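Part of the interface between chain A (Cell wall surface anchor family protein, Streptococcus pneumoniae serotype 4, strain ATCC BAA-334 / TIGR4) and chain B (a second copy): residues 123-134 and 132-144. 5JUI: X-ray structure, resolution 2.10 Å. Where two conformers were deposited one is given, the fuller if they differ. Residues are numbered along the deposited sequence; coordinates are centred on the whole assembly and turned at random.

Chain A (123-134) SYNTSTMTTQGS
Chain B 132-144: QGSGYTWGNGAQM

How do the two chains join? Strand 129-134 of chain A lies beside strand 132-138 of chain B, N-to-C directions 145° apart, so the sheet runs antiparallel from one copy into the other. A:Met129 pairs with B:Trp138 (CA to CA 4.3 Å), A:Thr131 with B:Tyr136 (4.5 Å between CA atoms) and A:Ser134 with B:Ser134 (4.0 Å, CA to CA); none of these pairs is joined by backbone hydrogen bonds. Between the first two, A:Thr130 faces B:Thr137, bonded both ways: A:Thr130 N to B:Thr137 O at 2.7 Å and B:Thr137 N to A:Thr130 O at 3.1 Å.

What happens to the ladder near A:Gln132? Its phi/psi of -98/0 departs from an extended strand, and A:Gly133 follows at 103/173, where a CB would be jammed against the preceding carbonyl, so these backbone angles by themselves call for glycine. Two bonds close on B:Gly135: A:Gln132 N gives to B:Gly135 O at 2.7 Å, nearly straight at 172°, and B:Gly135 N gives to A:Gly133 O at 3.0 Å. A:Thr131 OG1 accepts from A:Gly133 N at 2.9 Å, bracing the bend within chain A. Beyond it A:Ser134 OG and B:Ser134 OG meet at 2.9 Å, in a hydrogen bond that either could donate; both are m (-47°).

Which bumps fill which hollows? On the face shared by A:Met129, A:Thr131, B:Tyr136 and B:Trp138, the methionine (m, m, t) lays its tip between the aromatic residues: SD is 4.0 Å from B:Tyr136 CB, and CE is 3.9 Å from B:Trp138 CE3. A:Thr131, t, sets OG1 over one face of the B:Tyr136 ring (chi1 m, chi2 -89°), with A:Thr131 CB 3.6 Å from B:Tyr136 CE1. A:Gln132 (m, p, chi3 55°) sets off sideways beside the gap at B:Gly135, where a CB would lie 3.8 Å from A:Gln132 CB, and its end comes nearer to chain B: A:Gln132 OE1 is 3.2 Å from B:Tyr136 C and A:Gln132 NE2 3.4 Å from B:Thr137 CG2.

How does the contact continue past the strands? A weak bond joins B:Gly139 N to A:Thr128 O at 3.4 Å. A:Ser127, chi1 m, points toward chain B; its OG donates to B:Gly139 O at 2.9 Å while its CB packs 3.6 Å from B:Trp138 CD1 (chi1 p, chi2 85°). Farther along, A:Tyr124, m with chi2 -67°, brings CD2 within 4.0 Å of B:Ala142 CB. Where the chains part, water fills in: one links A:Tyr124 OH (2.6 Å from the water oxygen) to B:Gln143 O (2.7 Å from it), and another donates to both A:Asn125 O and B:Asn140 O.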

# COMPACT_ATOMS: atom_id res chain seq x y z
N SER A 123 2.33 -8.74 30.14
CA SER A 123 2.68 -8.02 28.92
C SER A 123 4.09 -8.35 28.46
O SER A 123 4.97 -8.65 29.26
CB SER A 123 2.52 -6.51 29.10
OG SER A 123 3.54 -5.98 29.91
N TYR A 124 4.29 -8.31 27.15
CA TYR A 124 5.61 -8.54 26.58
C TYR A 124 6.19 -7.21 26.13
O TYR A 124 5.63 -6.16 26.42
CB TYR A 124 5.53 -9.52 25.42
CG TYR A 124 5.14 -10.92 25.84
CD1 TYR A 124 5.99 -11.69 26.63
CD2 TYR A 124 3.93 -11.48 25.45
CE1 TYR A 124 5.64 -12.97 27.02
CE2 TYR A 124 3.58 -12.76 25.84
CZ TYR A 124 4.44 -13.50 26.62
OH TYR A 124 4.09 -14.77 27.01
N ASN A 125 7.31 -7.26 25.42
CA ASN A 125 7.95 -6.05 24.95
C ASN A 125 7.13 -5.31 23.90
O ASN A 125 6.44 -5.93 23.09
CB ASN A 125 9.35 -6.35 24.41
CG ASN A 125 10.35 -6.66 25.52
OD1 ASN A 125 9.99 -6.70 26.70
ND2 ASN A 125 11.60 -6.89 25.14
N THR A 126 7.21 -3.99 23.93
CA THR A 126 6.50 -3.12 23.00
C THR A 126 7.13 -3.20 21.62
O THR A 126 8.35 -3.27 21.49
CB THR A 126 6.51 -1.66 23.50
OG1 THR A 126 5.82 -1.58 24.75
CG2 THR A 126 5.84 -0.73 22.50
N SER A 127 6.30 -3.22 20.58
CA SER A 127 6.79 -3.30 19.21
C SER A 127 6.80 -1.93 18.56
O SER A 127 6.15 -1.00 19.04
CB SER A 127 5.91 -4.26 18.39
OG SER A 127 6.01 -5.58 18.88
N THR A 128 7.51 -1.80 17.44
CA THR A 128 7.60 -0.53 16.75
C THR A 128 6.93 -0.64 15.39
O THR A 128 7.13 -1.61 14.67
CB THR A 128 9.08 -0.11 16.57
OG1 THR A 128 9.69 0.04 17.86
CG2 THR A 128 9.18 1.21 15.82
N MET A 129 6.10 0.35 15.07
CA MET A 129 5.45 0.42 13.77
C MET A 129 6.46 0.90 12.73
O MET A 129 7.15 1.90 12.94
CB MET A 129 4.28 1.41 13.82
CG MET A 129 3.01 0.90 14.50
SD MET A 129 1.99 -0.17 13.46
CE MET A 129 0.42 -0.07 14.32
N THR A 130 6.55 0.20 11.60
CA THR A 130 7.36 0.68 10.48
C THR A 130 6.47 0.88 9.26
O THR A 130 5.60 0.05 8.97
CB THR A 130 8.52 -0.29 10.14
OG1 THR A 130 8.00 -1.62 9.98
CG2 THR A 130 9.56 -0.28 11.25
N THR A 131 6.64 2.00 8.56
CA THR A 131 5.76 2.31 7.44
C THR A 131 6.24 1.63 6.16
O THR A 131 7.44 1.45 5.94
CB THR A 131 5.65 3.83 7.20
OG1 THR A 131 4.70 4.08 6.15
CG2 THR A 131 7.00 4.44 6.83
N GLN A 132 5.29 1.25 5.31
CA GLN A 132 5.60 0.75 3.99
C GLN A 132 5.45 1.87 2.97
O GLN A 132 5.63 1.67 1.77
CB GLN A 132 4.68 -0.41 3.65
CG GLN A 132 5.21 -1.73 4.19
CD GLN A 132 4.89 -1.89 5.66
OE1 GLN A 132 3.74 -1.80 6.07
NE2 GLN A 132 5.93 -2.10 6.47
N GLY A 133 5.09 3.05 3.46
CA GLY A 133 4.96 4.23 2.63
C GLY A 133 3.51 4.58 2.31
O GLY A 133 2.59 3.84 2.66
N SER A 134 3.32 5.73 1.67
CA SER A 134 1.98 6.17 1.28
C SER A 134 1.78 5.90 -0.21
O SER A 134 2.61 6.29 -1.03
CB SER A 134 1.80 7.66 1.56
OG SER A 134 2.25 8.00 2.86
N GLN B 132 -3.98 6.32 -1.40
CA GLN B 132 -4.59 5.07 -0.98
C GLN B 132 -4.29 4.83 0.49
O GLN B 132 -4.68 3.81 1.06
CB GLN B 132 -4.07 3.93 -1.84
CG GLN B 132 -4.85 3.78 -3.12
CD GLN B 132 -4.39 4.79 -4.16
OE1 GLN B 132 -3.21 4.85 -4.49
NE2 GLN B 132 -5.32 5.60 -4.66
N GLY B 133 -3.57 5.77 1.10
CA GLY B 133 -3.24 5.71 2.51
C GLY B 133 -1.82 5.26 2.77
O GLY B 133 -1.09 4.89 1.85
N SER B 134 -1.41 5.33 4.04
CA SER B 134 -0.07 4.89 4.44
C SER B 134 -0.16 3.51 5.07
O SER B 134 -0.96 3.29 5.98
CB SER B 134 0.53 5.88 5.44
OG SER B 134 0.38 7.21 5.00
N GLY B 135 0.67 2.58 4.59
CA GLY B 135 0.65 1.23 5.12
C GLY B 135 1.64 1.01 6.25
O GLY B 135 2.74 1.58 6.26
N TYR B 136 1.26 0.18 7.21
CA TYR B 136 2.10 -0.04 8.38
C TYR B 136 2.15 -1.50 8.80
O TYR B 136 1.22 -2.27 8.56
CB TYR B 136 1.61 0.79 9.57
CG TYR B 136 1.77 2.29 9.42
CD1 TYR B 136 2.93 2.93 9.83
CD2 TYR B 136 0.74 3.06 8.89
CE1 TYR B 136 3.06 4.30 9.70
CE2 TYR B 136 0.87 4.42 8.75
CZ TYR B 136 2.03 5.04 9.16
OH TYR B 136 2.16 6.40 9.03
N THR B 137 3.25 -1.84 9.47
CA THR B 137 3.40 -3.14 10.11
C THR B 137 4.23 -2.94 11.37
O THR B 137 4.80 -1.87 11.58
CB THR B 137 4.10 -4.14 9.18
OG1 THR B 137 3.76 -5.48 9.56
CG2 THR B 137 5.61 -3.96 9.25
N TRP B 138 4.28 -3.95 12.22
CA TRP B 138 5.14 -3.88 13.39
C TRP B 138 6.02 -5.12 13.51
O TRP B 138 5.62 -6.21 13.11
CB TRP B 138 4.34 -3.60 14.67
CG TRP B 138 3.40 -4.68 15.13
CD1 TRP B 138 3.71 -5.76 15.90
CD2 TRP B 138 1.99 -4.75 14.89
NE1 TRP B 138 2.58 -6.51 16.14
CE2 TRP B 138 1.51 -5.91 15.53
CE3 TRP B 138 1.08 -3.95 14.19
CZ2 TRP B 138 0.17 -6.30 15.48
CZ3 TRP B 138 -0.25 -4.33 14.14
CH2 TRP B 138 -0.69 -5.49 14.79
N GLY B 139 7.23 -4.94 14.03
CA GLY B 139 8.18 -6.03 14.16
C GLY B 139 8.20 -6.53 15.59
O GLY B 139 7.37 -6.09 16.38
N ASN B 140 9.14 -7.41 15.91
CA ASN B 140 9.24 -7.99 17.24
C ASN B 140 7.88 -8.45 17.75
O ASN B 140 7.51 -8.19 18.89
CB ASN B 140 9.87 -6.99 18.22
CG ASN B 140 11.31 -6.68 17.89
OD1 ASN B 140 12.04 -7.52 17.36
ND2 ASN B 140 11.74 -5.46 18.20
N GLY B 141 7.15 -9.13 16.88
CA GLY B 141 5.81 -9.58 17.21
C GLY B 141 5.82 -10.52 18.40
O GLY B 141 6.73 -11.34 18.54
N ALA B 142 4.82 -10.38 19.26
CA ALA B 142 4.74 -11.24 20.42
C ALA B 142 4.07 -12.54 20.01
O ALA B 142 3.56 -12.65 18.89
CB ALA B 142 3.97 -10.56 21.53
N GLN B 143 4.05 -13.51 20.91
CA GLN B 143 3.43 -14.79 20.62
C GLN B 143 2.68 -15.34 21.83
O GLN B 143 2.96 -14.97 22.97
CB GLN B 143 4.48 -15.80 20.15
CG GLN B 143 5.59 -16.05 21.15
CD GLN B 143 6.67 -16.97 20.61
OE1 GLN B 143 6.62 -18.19 20.82
NE2 GLN B 143 7.64 -16.40 19.92
N MET B 144 1.71 -16.20 21.55
CA MET B 144 0.97 -16.90 22.59
C MET B 144 1.14 -18.40 22.42
O MET B 144 1.01 -18.92 21.32
CB MET B 144 -0.52 -16.56 22.53
CG MET B 144 -1.34 -17.31 23.58
SD MET B 144 -3.04 -16.72 23.76
CE MET B 144 -3.72 -17.16 22.16
O HOH W 1 2.93 -16.32 25.32
O HOH W 2 6.90 -8.36 21.84